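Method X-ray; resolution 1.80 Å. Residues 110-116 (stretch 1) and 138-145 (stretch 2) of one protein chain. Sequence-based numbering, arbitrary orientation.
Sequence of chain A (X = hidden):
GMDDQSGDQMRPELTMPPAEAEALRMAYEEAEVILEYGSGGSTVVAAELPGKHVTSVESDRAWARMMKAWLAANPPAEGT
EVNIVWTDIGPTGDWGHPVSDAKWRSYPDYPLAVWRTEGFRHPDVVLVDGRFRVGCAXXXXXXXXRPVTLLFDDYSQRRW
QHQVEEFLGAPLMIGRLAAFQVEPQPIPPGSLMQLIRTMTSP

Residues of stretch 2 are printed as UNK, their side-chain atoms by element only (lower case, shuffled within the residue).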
# COMPACT_ATOMS: atom_id res chain seq x y z
N TYR A 110 0.80 11.48 2.58
CA TYR A 110 1.87 12.18 3.31
C TYR A 110 3.25 11.66 2.85
O TYR A 110 4.06 12.45 2.32
CB TYR A 110 1.68 12.11 4.80
CG TYR A 110 2.67 12.87 5.61
CD1 TYR A 110 3.95 12.35 5.83
CD2 TYR A 110 2.37 14.10 6.13
CE1 TYR A 110 4.87 13.04 6.56
CE2 TYR A 110 3.27 14.77 6.89
CZ TYR A 110 4.53 14.25 7.11
OH TYR A 110 5.44 14.94 7.88
N PRO A 111 3.50 10.34 2.98
CA PRO A 111 4.77 9.87 2.46
C PRO A 111 4.89 9.95 0.94
O PRO A 111 5.99 10.19 0.40
CB PRO A 111 4.85 8.41 2.96
CG PRO A 111 3.52 8.02 3.29
CD PRO A 111 2.78 9.29 3.74
N LEU A 112 3.77 9.70 0.22
CA LEU A 112 3.86 9.40 -1.21
C LEU A 112 3.55 10.53 -2.21
O LEU A 112 4.06 10.50 -3.32
CB LEU A 112 2.97 8.20 -1.56
CG LEU A 112 3.48 6.84 -1.05
CD1 LEU A 112 2.36 5.74 -1.05
CD2 LEU A 112 4.72 6.39 -1.86
N ALA A 113 2.68 11.46 -1.88
CA ALA A 113 2.15 12.38 -2.90
C ALA A 113 3.24 13.25 -3.54
O ALA A 113 3.19 13.58 -4.74
CB ALA A 113 1.01 13.29 -2.30
N VAL A 114 4.19 13.68 -2.72
CA VAL A 114 5.25 14.61 -3.17
C VAL A 114 6.05 14.01 -4.31
O VAL A 114 6.52 14.73 -5.20
CB VAL A 114 6.17 15.08 -1.98
CG1 VAL A 114 6.92 13.90 -1.34
CG2 VAL A 114 7.11 16.24 -2.41
N TRP A 115 6.14 12.69 -4.34
CA TRP A 115 6.88 12.00 -5.42
C TRP A 115 6.17 12.11 -6.80
O TRP A 115 6.76 11.83 -7.83
CB TRP A 115 7.20 10.54 -5.04
CG TRP A 115 8.13 10.51 -3.90
CD1 TRP A 115 7.82 10.50 -2.58
CD2 TRP A 115 9.56 10.59 -3.98
NE1 TRP A 115 8.97 10.50 -1.83
CE2 TRP A 115 10.04 10.60 -2.67
CE3 TRP A 115 10.46 10.69 -5.04
CZ2 TRP A 115 11.39 10.69 -2.38
CZ3 TRP A 115 11.82 10.74 -4.75
CH2 TRP A 115 12.27 10.74 -3.44
N ARG A 116 4.92 12.53 -6.78
CA ARG A 116 4.11 12.65 -8.00
C ARG A 116 3.78 14.11 -8.29
O ARG A 116 2.95 14.41 -9.14
CB ARG A 116 2.78 11.88 -7.91
CG ARG A 116 2.87 10.42 -7.51
CD ARG A 116 3.89 9.74 -8.32
NE ARG A 116 3.50 9.66 -9.72
CZ ARG A 116 4.27 9.16 -10.69
NH1 ARG A 116 5.49 8.66 -10.42
NH2 ARG A 116 3.82 9.15 -11.93
N UNK A 138 10.78 4.55 3.45
CA UNK A 138 10.48 3.52 2.42
C UNK A 138 9.98 4.12 1.11
O UNK A 138 10.39 3.67 0.07
c UNK A 138 9.51 2.44 2.94
c UNK A 138 8.96 0.52 4.43
c UNK A 138 11.41 1.06 3.92
c UNK A 138 10.03 1.62 4.12
N UNK A 139 9.13 5.12 1.20
CA UNK A 139 8.65 5.83 0.03
C UNK A 139 9.82 6.36 -0.80
O UNK A 139 9.85 6.18 -2.00
c UNK A 139 7.71 6.96 0.43
N UNK A 140 10.84 6.86 -0.11
CA UNK A 140 12.00 7.41 -0.78
C UNK A 140 12.72 6.27 -1.47
O UNK A 140 13.02 6.34 -2.66
c UNK A 140 14.23 8.63 -0.44
o UNK A 140 12.22 9.21 0.80
c UNK A 140 12.94 8.12 0.22
N UNK A 141 12.95 5.19 -0.73
CA UNK A 141 13.75 4.05 -1.24
C UNK A 141 13.11 3.50 -2.49
O UNK A 141 13.77 3.16 -3.46
c UNK A 141 13.90 2.92 -0.20
N UNK A 142 11.79 3.42 -2.46
CA UNK A 142 11.11 2.75 -3.58
C UNK A 142 10.83 3.71 -4.74
O UNK A 142 10.59 3.26 -5.84
c UNK A 142 9.80 2.13 -3.12
c UNK A 142 9.98 1.04 -2.12
c UNK A 142 9.28 -0.03 -0.13
c UNK A 142 10.91 0.06 -2.31
c UNK A 142 11.07 -0.93 -1.40
c UNK A 142 10.27 -0.98 -0.31
c UNK A 142 9.16 0.98 -1.02
N UNK A 143 10.95 5.01 -4.50
CA UNK A 143 10.50 6.03 -5.49
C UNK A 143 11.65 6.71 -6.27
O UNK A 143 11.47 7.24 -7.38
o UNK A 143 8.43 6.61 -4.30
c UNK A 143 9.65 7.11 -4.84
N UNK A 144 12.80 6.70 -5.66
CA UNK A 144 14.00 7.34 -6.24
C UNK A 144 14.42 6.54 -7.46
O UNK A 144 14.13 5.35 -7.56
c UNK A 144 15.18 7.47 -5.25
c UNK A 144 14.88 8.52 -4.09
c UNK A 144 15.62 6.11 -4.65
c UNK A 144 16.90 6.16 -3.83
N UNK A 145 15.08 7.23 -8.39
CA UNK A 145 15.66 6.63 -9.60
C UNK A 145 17.16 6.76 -9.70
O UNK A 145 17.78 6.18 -10.57
o UNK A 145 15.05 8.59 -10.93
c UNK A 145 14.99 7.15 -10.89
c UNK A 145 13.51 6.70 -10.92

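Position 138 carries four side-chain carbons, forked at the second. Its CA-to-CB bond runs sideways to stretch 1, and the side chain does not reach it. The fork at the second carbon makes it Leu138, a buried residue that spends its bulk elsewhere.

Position 139 has a single side-chain carbon, pointed toward stretch 1. That CB lies 3.7 Å from Pro111 O, 4.1 Å from Pro111 CB and 3.8 Å from Leu112 CD2. One carbon means Ala139, which stands where the backbones are close: the CA atoms of Leu112 and Ala139 are 6.1 Å apart.

Position 140 shows one carbon bearing an oxygen and a second carbon. The oxygen of position 140 lies 3.6 Å from Trp115 CZ2. The pattern is that of threonine, and Thr140 approaches the indole obliquely. No hydrogen bond joins the two; the hydroxyl is paired with a residue just beyond one of the stretches.

Position 141 again has one carbon, but here it points away and touches nothing on stretch 1: Ala141. Two alanines on one helix thus face different surroundings.

Position 142 holds one carbon followed by a ring of six carbons, which is Phe142. For all its size it is out of reach of stretch 1.

Position 143 has one carbon and then one oxygen; its CA-to-CB bond points toward stretch 1. Its CB lies 3.6 Å from Trp115 CD2. This is Ser143, whose OG donates back along its own helix to Ala139 O at 2.7 Å. Ser143 CB lies over the indole face, 4.0 Å from the centroid of the Trp115 six-membered ring, in a CH-pi contact.

Position 144 has four carbons, forked at the first, with one arm two carbons long. The one-carbon arm of position 144 lies 3.5 Å from Trp115 CH2, though the side-chain end leads away. This is Ile144, the first residue after the helix to leave helical phi/psi.

Position 145 has one carbon carrying an oxygen and a carbon, again threonine. Thr145 is exposed and makes no contact with stretch 1.

The contact works by shape, without a hydrogen bond across it. Positions 139 and 143, one helical turn apart, form a low surface; Pro111 and Leu112 pack on the methyl, while Trp115 lays its ring over Ser143 CB and Ala139 O. Trp115 NE1 is satisfied elsewhere in the structure. The rule is small residues at 139 and 143 under the ring face, with Ile144 and Thr140 approaching obliquely, and polar groups paired outside the interface or within their own helix.

Stretch 2 138-145: LATAFSIT
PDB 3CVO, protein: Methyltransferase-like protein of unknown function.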